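Local coordinates for ribosomal RNA methyltransferase, putative (Plasmodium falciparum, PDB 2PLW), which binds S-adenosylmethionine and probably transfers its methyl group to the 2'-hydroxyl of a uridine in ribosomal RNA, at residues A[5-10]-A[37-42]; A[11-16]-A[190-195]. All coordinates share one frame; numbering follows the deposited sequence.

Interaction 1 of 2, residues A[5-10]-A[37-42]; sequences RAAYKL and CQVILE. With SO4 (sulfate ion), chain B.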
ATOM      1  N   ARG A   5      13.534   4.022  -9.816  1.00 18.14           N
ATOM      2  CA  ARG A   5      13.902   2.624  -9.995  1.00 17.57           C
ATOM      3  C   ARG A   5      13.078   1.706  -9.064  1.00 17.16           C
ATOM      4  O   ARG A   5      13.102   0.486  -9.210  1.00 16.25           O
ATOM      5  CB  ARG A   5      15.411   2.443  -9.819  1.00 18.17           C
ATOM      6  CG  ARG A   5      16.192   3.122 -10.950  1.00 19.08           C
ATOM      7  CD  ARG A   5      17.681   2.797 -10.932  1.00 22.41           C
ATOM      8  NE  ARG A   5      18.367   3.603 -11.945  1.00 23.23           N
ATOM      9  CZ  ARG A   5      18.836   4.827 -11.718  1.00 23.65           C
ATOM     10  NH1 ARG A   5      18.729   5.358 -10.502  1.00 23.60           N
ATOM     11  NH2 ARG A   5      19.421   5.519 -12.693  1.00 23.84           N
ATOM     12  N   ALA A   6      12.347   2.310  -8.124  1.00 17.60           N
ATOM     13  CA  ALA A   6      11.372   1.550  -7.292  1.00 17.20           C
ATOM     14  C   ALA A   6      10.350   0.743  -8.139  1.00 16.79           C
ATOM     15  O   ALA A   6       9.857  -0.310  -7.691  1.00 16.55           O
ATOM     16  CB  ALA A   6      10.640   2.482  -6.321  1.00 16.46           C
ATOM     17  N   ALA A   7      10.050   1.220  -9.355  1.00 16.77           N
ATOM     18  CA  ALA A   7       9.185   0.489 -10.295  1.00 16.47           C
ATOM     19  C   ALA A   7       9.547  -0.986 -10.380  1.00 15.96           C
ATOM     20  O   ALA A   7       8.673  -1.828 -10.441  1.00 14.80           O
ATOM     21  CB  ALA A   7       9.237   1.119 -11.713  1.00 16.44           C
ATOM     22  N   TYR A   8      10.840  -1.302 -10.368  1.00 17.00           N
ATOM     23  CA  TYR A   8      11.256  -2.695 -10.540  1.00 17.67           C
ATOM     24  C   TYR A   8      10.893  -3.598  -9.365  1.00 17.47           C
ATOM     25  O   TYR A   8      10.746  -4.797  -9.553  1.00 17.97           O
ATOM     26  CB  TYR A   8      12.744  -2.776 -10.901  1.00 18.52           C
ATOM     27  CG  TYR A   8      12.952  -2.152 -12.269  1.00 18.84           C
ATOM     28  CD1 TYR A   8      12.581  -2.836 -13.418  1.00 20.81           C
ATOM     29  CD2 TYR A   8      13.474  -0.859 -12.400  1.00 20.17           C
ATOM     30  CE1 TYR A   8      12.736  -2.273 -14.687  1.00 21.15           C
ATOM     31  CE2 TYR A   8      13.616  -0.270 -13.651  1.00 19.35           C
ATOM     32  CZ  TYR A   8      13.248  -0.987 -14.792  1.00 20.95           C
ATOM     33  OH  TYR A   8      13.402  -0.442 -16.052  1.00 22.63           O
ATOM     34  N   LYS A   9      10.735  -3.014  -8.174  1.00 17.41           N
ATOM     35  CA  LYS A   9      10.218  -3.764  -7.018  1.00 17.68           C
ATOM     36  C   LYS A   9       8.761  -4.160  -7.230  1.00 16.81           C
ATOM     37  O   LYS A   9       8.361  -5.237  -6.852  1.00 16.76           O
ATOM     38  CB  LYS A   9      10.355  -2.937  -5.733  1.00 17.88           C
ATOM     39  CG  LYS A   9      11.819  -2.726  -5.358  1.00 22.05           C
ATOM     40  CD  LYS A   9      12.015  -2.146  -3.960  1.00 25.99           C
ATOM     41  CE  LYS A   9      11.687  -0.677  -3.929  1.00 28.20           C
ATOM     42  NZ  LYS A   9      12.503   0.091  -2.934  1.00 27.69           N
ATOM     43  N   LEU A  10       7.949  -3.264  -7.795  1.00 16.40           N
ATOM     44  CA  LEU A  10       6.547  -3.628  -8.045  1.00 16.21           C
ATOM     45  C   LEU A  10       6.431  -4.647  -9.168  1.00 16.02           C
ATOM     46  O   LEU A  10       5.655  -5.602  -9.087  1.00 15.18           O
ATOM     47  CB  LEU A  10       5.672  -2.398  -8.292  1.00 16.07           C
ATOM     48  CG  LEU A  10       4.174  -2.754  -8.420  1.00 14.65           C
ATOM     49  CD1 LEU A  10       3.612  -3.456  -7.154  1.00 17.57           C
ATOM     50  CD2 LEU A  10       3.395  -1.490  -8.687  1.00 16.55           C
ATOM     51  N   CYS A  37       2.733   3.809  -9.739  1.00 15.13           N
ATOM     52  CA  CYS A  37       1.555   4.229 -10.491  1.00 15.66           C
ATOM     53  C   CYS A  37       1.790   3.965 -11.993  1.00 15.77           C
ATOM     54  O   CYS A  37       0.901   3.484 -12.682  1.00 15.07           O
ATOM     55  CB  CYS A  37       1.229   5.690 -10.239  1.00 16.30           C
ATOM     56  SG  CYS A  37       0.327   5.928  -8.665  1.00 20.12           S
ATOM     57  N   GLN A  38       2.986   4.280 -12.468  1.00 16.08           N
ATOM     58  CA  GLN A  38       3.335   3.993 -13.867  1.00 16.73           C
ATOM     59  C   GLN A  38       3.309   2.513 -14.184  1.00 16.70           C
ATOM     60  O   GLN A  38       2.807   2.126 -15.234  1.00 17.78           O
ATOM     61  CB  GLN A  38       4.723   4.531 -14.195  1.00 16.55           C
ATOM     62  CG  GLN A  38       4.793   6.015 -14.135  1.00 16.65           C
ATOM     63  CD  GLN A  38       6.185   6.476 -14.384  1.00 16.20           C
ATOM     64  OE1 GLN A  38       7.057   6.307 -13.537  1.00 16.86           O
ATOM     65  NE2 GLN A  38       6.411   7.083 -15.546  1.00 19.73           N
ATOM     66  N   VAL A  39       3.843   1.678 -13.288  1.00 17.23           N
ATOM     67  CA  VAL A  39       3.836   0.219 -13.497  1.00 16.96           C
ATOM     68  C   VAL A  39       2.398  -0.303 -13.528  1.00 16.87           C
ATOM     69  O   VAL A  39       2.029  -1.124 -14.374  1.00 17.38           O
ATOM     70  CB  VAL A  39       4.624  -0.518 -12.372  1.00 16.97           C
ATOM     71  CG1 VAL A  39       4.338  -2.011 -12.390  1.00 16.97           C
ATOM     72  CG2 VAL A  39       6.125  -0.244 -12.499  1.00 16.61           C
ATOM     73  N   ILE A  40       1.580   0.190 -12.598  1.00 15.59           N
ATOM     74  CA  ILE A  40       0.176  -0.194 -12.543  1.00 15.77           C
ATOM     75  C   ILE A  40      -0.541   0.158 -13.844  1.00 17.15           C
ATOM     76  O   ILE A  40      -1.316  -0.657 -14.363  1.00 18.30           O
ATOM     77  CB  ILE A  40      -0.554   0.419 -11.304  1.00 15.20           C
ATOM     78  CG1 ILE A  40       0.061  -0.118 -10.000  1.00 14.62           C
ATOM     79  CG2 ILE A  40      -2.059   0.070 -11.353  1.00 15.66           C
ATOM     80  CD1 ILE A  40      -0.281   0.779  -8.753  1.00 14.02           C
ATOM     81  N   LEU A  41      -0.260   1.344 -14.375  1.00 18.43           N
ATOM     82  CA  LEU A  41      -0.792   1.742 -15.690  1.00 19.67           C
ATOM     83  C   LEU A  41      -0.377   0.778 -16.805  1.00 20.84           C
ATOM     84  O   LEU A  41      -1.225   0.334 -17.565  1.00 19.66           O
ATOM     85  CB  LEU A  41      -0.411   3.180 -16.036  1.00 20.03           C
ATOM     86  CG  LEU A  41      -1.155   4.329 -15.377  1.00 20.71           C
ATOM     87  CD1 LEU A  41      -0.396   5.615 -15.636  1.00 21.94           C
ATOM     88  CD2 LEU A  41      -2.596   4.472 -15.909  1.00 22.59           C
ATOM     89  N   GLU A  42       0.908   0.439 -16.875  1.00 22.12           N
ATOM     90  CA  GLU A  42       1.427  -0.492 -17.891  1.00 24.19           C
ATOM     91  C   GLU A  42       0.778  -1.860 -17.858  1.00 24.71           C
ATOM     92  O   GLU A  42       0.436  -2.432 -18.901  1.00 25.55           O
ATOM     93  CB  GLU A  42       2.920  -0.715 -17.684  1.00 25.20           C
ATOM     94  CG  GLU A  42       3.769   0.431 -18.086  1.00 28.29           C
ATOM     95  CD  GLU A  42       5.217   0.218 -17.707  1.00 30.91           C
ATOM     96  OE1 GLU A  42       5.522  -0.708 -16.899  1.00 32.47           O
ATOM     97  OE2 GLU A  42       6.051   0.996 -18.207  1.00 35.22           O
TER
HETATM   98  S   SO4 B 202      13.501   2.984 -17.132  1.00 32.93           S
HETATM   99  O1  SO4 B 202      13.754   2.375 -15.821  1.00 35.80           O
HETATM  100  O2  SO4 B 202      14.153   2.141 -18.134  1.00 35.74           O
HETATM  101  O3  SO4 B 202      12.076   3.073 -17.416  1.00 35.19           O
HETATM  102  O4  SO4 B 202      14.013   4.338 -17.138  1.00 36.82           O
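Val39 points its two methyl branches at two different residues of the facing helix. CG1 stands anti to the backbone N (chi1 166°) and reaches Leu10, while CG2, anti to the carbonyl carbon, presses on Ala7. The Ala7 CB to Val39 CG2 distance of 3.5 Å is tighter than usual for two methyls, and here the backbones come close, with CA atoms of Ala7 and Val39 6.2 Å apart. CG2 also lies 3.6 Å from the carbonyl O of Ala7. One turn on, Leu10 swings CG anti to its own N (chi1 -174°) and runs obliquely across both Val39 and Ile40; its CD2 methyl sits 3.9 Å from Val39 CG1 and 3.8 Å from Ile40 CG1. No hydrogen bond links the two segments; their side chains meet through carbon contacts alone. On another side of the first helix, Tyr8 OH donates a 2.8 Å hydrogen bond to sulfate O1, which lies at the ring edge near the ring plane; the ion, probably from the crystallisation liquor, is also bound by Tyr2 N. Tyr2 packs edge-to-face with the Tyr8 ring. Ala6 touches S-adenosylmethionine and accepts a hydrogen bond from Trp36 NE1 at its carbonyl. The contact thus joins the N-terminal helix to the helix following the first strand of a class I, Rossmann-like methyltransferase, beside its cofactor pocket.

Interaction 2 of 2, residues A[11-16]-A[190-195]; sequences IELDNK and YLVCKN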
ATOM      1  N   ILE A  11       7.236  -4.459 -10.216  1.00 17.04           N
ATOM      2  CA  ILE A  11       7.299  -5.455 -11.302  1.00 17.57           C
ATOM      3  C   ILE A  11       7.627  -6.864 -10.748  1.00 18.46           C
ATOM      4  O   ILE A  11       6.991  -7.846 -11.107  1.00 18.71           O
ATOM      5  CB  ILE A  11       8.308  -5.000 -12.388  1.00 17.66           C
ATOM      6  CG1 ILE A  11       7.768  -3.769 -13.114  1.00 17.31           C
ATOM      7  CG2 ILE A  11       8.610  -6.140 -13.371  1.00 17.36           C
ATOM      8  CD1 ILE A  11       8.838  -2.917 -13.793  1.00 19.49           C
ATOM      9  N   GLU A  12       8.610  -6.953  -9.854  1.00 18.67           N
ATOM     10  CA  GLU A  12       8.981  -8.209  -9.222  1.00 20.53           C
ATOM     11  C   GLU A  12       7.807  -8.778  -8.414  1.00 19.58           C
ATOM     12  O   GLU A  12       7.482  -9.955  -8.521  1.00 19.31           O
ATOM     13  CB  GLU A  12      10.211  -7.982  -8.333  1.00 20.33           C
ATOM     14  CG  GLU A  12      10.634  -9.160  -7.484  1.00 23.88           C
ATOM     15  CD  GLU A  12      11.802  -8.839  -6.548  1.00 26.08           C
ATOM     16  OE1 GLU A  12      12.423  -7.748  -6.683  1.00 29.17           O
ATOM     17  OE2 GLU A  12      12.088  -9.704  -5.670  1.00 31.99           O
ATOM     18  N   LEU A  13       7.174  -7.916  -7.612  1.00 18.51           N
ATOM     19  CA  LEU A  13       6.050  -8.328  -6.786  1.00 17.97           C
ATOM     20  C   LEU A  13       4.904  -8.887  -7.628  1.00 17.87           C
ATOM     21  O   LEU A  13       4.366  -9.952  -7.319  1.00 18.45           O
ATOM     22  CB  LEU A  13       5.554  -7.161  -5.932  1.00 17.59           C
ATOM     23  CG  LEU A  13       6.397  -6.847  -4.691  1.00 14.69           C
ATOM     24  CD1 LEU A  13       5.987  -5.478  -4.158  1.00 16.06           C
ATOM     25  CD2 LEU A  13       6.217  -7.932  -3.635  1.00 16.73           C
ATOM     26  N   ASP A  14       4.528  -8.160  -8.677  1.00 18.17           N
ATOM     27  CA  ASP A  14       3.402  -8.570  -9.507  1.00 18.93           C
ATOM     28  C   ASP A  14       3.756  -9.803 -10.332  1.00 20.13           C
ATOM     29  O   ASP A  14       2.918 -10.659 -10.557  1.00 19.95           O
ATOM     30  CB  ASP A  14       2.892  -7.454 -10.405  1.00 18.85           C
ATOM     31  CG  ASP A  14       1.575  -7.826 -11.099  1.00 21.81           C
ATOM     32  OD1 ASP A  14       0.607  -8.175 -10.392  1.00 21.34           O
ATOM     33  OD2 ASP A  14       1.527  -7.854 -12.348  1.00 22.05           O
ATOM     34  N   ASN A  15       5.007  -9.889 -10.765  1.00 20.81           N
ATOM     35  CA  ASN A  15       5.474 -11.111 -11.446  1.00 22.55           C
ATOM     36  C   ASN A  15       5.332 -12.385 -10.608  1.00 23.33           C
ATOM     37  O   ASN A  15       5.011 -13.464 -11.132  1.00 23.81           O
ATOM     38  CB  ASN A  15       6.927 -10.920 -11.894  1.00 22.47           C
ATOM     39  CG  ASN A  15       7.043 -10.102 -13.156  1.00 23.07           C
ATOM     40  OD1 ASN A  15       6.047  -9.807 -13.841  1.00 23.08           O
ATOM     41  ND2 ASN A  15       8.275  -9.735 -13.490  1.00 27.30           N
ATOM     42  N   LYS A  16       5.562 -12.260  -9.302  1.00 23.91           N
ATOM     43  CA  LYS A  16       5.526 -13.386  -8.386  1.00 25.32           C
ATOM     44  C   LYS A  16       4.111 -13.633  -7.864  1.00 24.95           C
ATOM     45  O   LYS A  16       3.647 -14.786  -7.785  1.00 24.64           O
ATOM     46  CB  LYS A  16       6.511 -13.150  -7.225  1.00 25.22           C
ATOM     47  CG  LYS A  16       6.610 -14.316  -6.205  1.00 27.59           C
ATOM     48  CD  LYS A  16       7.640 -14.034  -5.119  1.00 27.94           C
ATOM     49  CE  LYS A  16       8.018 -15.285  -4.316  1.00 30.72           C
ATOM     50  NZ  LYS A  16       9.290 -15.936  -4.815  1.00 34.52           N
ATOM     51  N   TYR A 190       8.303  -7.030   2.167  1.00 17.00           N
ATOM     52  CA  TYR A 190       6.887  -6.737   1.981  1.00 17.56           C
ATOM     53  C   TYR A 190       6.069  -7.846   2.613  1.00 16.51           C
ATOM     54  O   TYR A 190       6.420  -9.017   2.492  1.00 17.19           O
ATOM     55  CB  TYR A 190       6.537  -6.596   0.496  1.00 18.23           C
ATOM     56  CG  TYR A 190       7.176  -5.409  -0.178  1.00 18.57           C
ATOM     57  CD1 TYR A 190       6.550  -4.150  -0.175  1.00 18.31           C
ATOM     58  CD2 TYR A 190       8.410  -5.536  -0.828  1.00 19.75           C
ATOM     59  CE1 TYR A 190       7.118  -3.059  -0.807  1.00 19.16           C
ATOM     60  CE2 TYR A 190       8.998  -4.437  -1.465  1.00 19.29           C
ATOM     61  CZ  TYR A 190       8.352  -3.205  -1.441  1.00 20.20           C
ATOM     62  OH  TYR A 190       8.963  -2.141  -2.076  1.00 21.74           O
ATOM     63  N   LEU A 191       4.974  -7.473   3.288  1.00 15.41           N
ATOM     64  CA  LEU A 191       3.978  -8.437   3.729  1.00 15.17           C
ATOM     65  C   LEU A 191       2.904  -8.461   2.636  1.00 14.91           C
ATOM     66  O   LEU A 191       2.308  -7.438   2.340  1.00 15.06           O
ATOM     67  CB  LEU A 191       3.383  -8.051   5.078  1.00 16.09           C
ATOM     68  CG  LEU A 191       4.397  -7.976   6.235  1.00 16.95           C
ATOM     69  CD1 LEU A 191       3.866  -7.089   7.398  1.00 19.46           C
ATOM     70  CD2 LEU A 191       4.764  -9.366   6.730  1.00 21.61           C
ATOM     71  N   VAL A 192       2.758  -9.611   1.998  1.00 14.06           N
ATOM     72  CA  VAL A 192       1.811  -9.812   0.898  1.00 13.85           C
ATOM     73  C   VAL A 192       0.590 -10.548   1.413  1.00 14.23           C
ATOM     74  O   VAL A 192       0.678 -11.711   1.839  1.00 14.27           O
ATOM     75  CB  VAL A 192       2.480 -10.614  -0.260  1.00 14.77           C
ATOM     76  CG1 VAL A 192       1.487 -10.792  -1.403  1.00 14.74           C
ATOM     77  CG2 VAL A 192       3.688  -9.883  -0.736  1.00 14.31           C
ATOM     78  N   CYS A 193      -0.573  -9.885   1.370  1.00 13.29           N
ATOM     79  CA  CYS A 193      -1.752 -10.417   1.998  1.00 13.08           C
ATOM     80  C   CYS A 193      -2.822 -10.617   0.947  1.00 13.17           C
ATOM     81  O   CYS A 193      -3.197  -9.674   0.251  1.00 13.55           O
ATOM     82  CB  CYS A 193      -2.280  -9.414   3.041  1.00 13.42           C
ATOM     83  SG  CYS A 193      -1.009  -8.872   4.216  1.00 13.60           S
ATOM     84  N   LYS A 194      -3.314 -11.850   0.866  1.00 13.81           N
ATOM     85  CA  LYS A 194      -4.273 -12.243  -0.139  1.00 13.84           C
ATOM     86  C   LYS A 194      -5.594 -12.685   0.435  1.00 12.59           C
ATOM     87  O   LYS A 194      -5.658 -13.461   1.399  1.00 12.41           O
ATOM     88  CB  LYS A 194      -3.657 -13.346  -1.012  1.00 15.47           C
ATOM     89  CG  LYS A 194      -2.273 -12.974  -1.567  1.00 20.18           C
ATOM     90  CD  LYS A 194      -2.333 -12.187  -2.883  1.00 27.64           C
ATOM     91  CE  LYS A 194      -2.582 -13.079  -4.103  1.00 31.35           C
ATOM     92  NZ  LYS A 194      -1.360 -13.768  -4.658  1.00 33.59           N
ATOM     93  N   ASN A 195      -6.659 -12.162  -0.181  1.00 11.03           N
ATOM     94  CA  ASN A 195      -8.036 -12.531   0.056  1.00 11.21           C
ATOM     95  C   ASN A 195      -8.503 -12.038   1.428  1.00 11.36           C
ATOM     96  O   ASN A 195      -8.650 -12.792   2.384  1.00 11.66           O
ATOM     97  CB  ASN A 195      -8.269 -14.050  -0.204  1.00 11.63           C
ATOM     98  CG  ASN A 195      -9.735 -14.421  -0.215  1.00 13.55           C
ATOM     99  OD1 ASN A 195     -10.600 -13.580  -0.430  1.00 14.79           O
ATOM    100  ND2 ASN A 195     -10.020 -15.709   0.001  1.00 12.81           N
TER
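Leu13 is the residue of helix 7-17 that meets strand 188-196 here, just after Glu12, which forms a salt bridge with Lys180. CD1 of Leu13 stands over the centre of the Tyr190 ring, 4.0 Å from the centroid and only 4° off the ring normal, a CH-pi contact with the two side chains crossing at about a right angle. With CG anti to the carbonyl carbon (chi1 -78°), the branch is carried toward the strand, CD1 to the ring and CD2 to Val192 CG2 at 4.3 Å, a looser touch. Tyr190 and Val192, two positions apart, both point toward the helix. The ring is tethered at its far end, where Tyr190 OH hydrogen-bonds to Asp113 OD1, and it also lies against Lys153, the predicted proton acceptor, and Trp36, a cofactor-binding residue. Next along the helix, Asp14 OD2 forms a salt bridge with Arg43 NH1, and OD1 accepts hydrogen bonds from the backbone N atoms of Phe19 and Leu20; Asn15 OD1 also bonds to Arg43 NH1. Leu13 thus packs the N-terminal helix on the sheet, at antiparallel strand 188-196 between 148-155 and 171-176, the reversed strand characteristic of the class I methyltransferase fold, next to the probable catalytic centre.

Overall arrangement
Helix 7-17 carries both contacts: its first turn serves interaction 1 and the following turns interaction 2, with centres 13 Å apart. Along the chain the segments alternate, 5-10, 11-16, 37-42 and then 190-195, so the helix ties the early helix 35-43 to the late antiparallel strand 188-196. The two contacts meet directly, Lys9 CD packing 3.6 Å from Tyr190 OH and Val39 CG1 3.9 Å from Ile11 CG1. Both belong to a single FtsJ-like domain built on a seven-stranded mixed sheet. The shared helix therefore joins the surroundings of the S-adenosylmethionine pocket to those of the predicted catalytic lysine, Lys153.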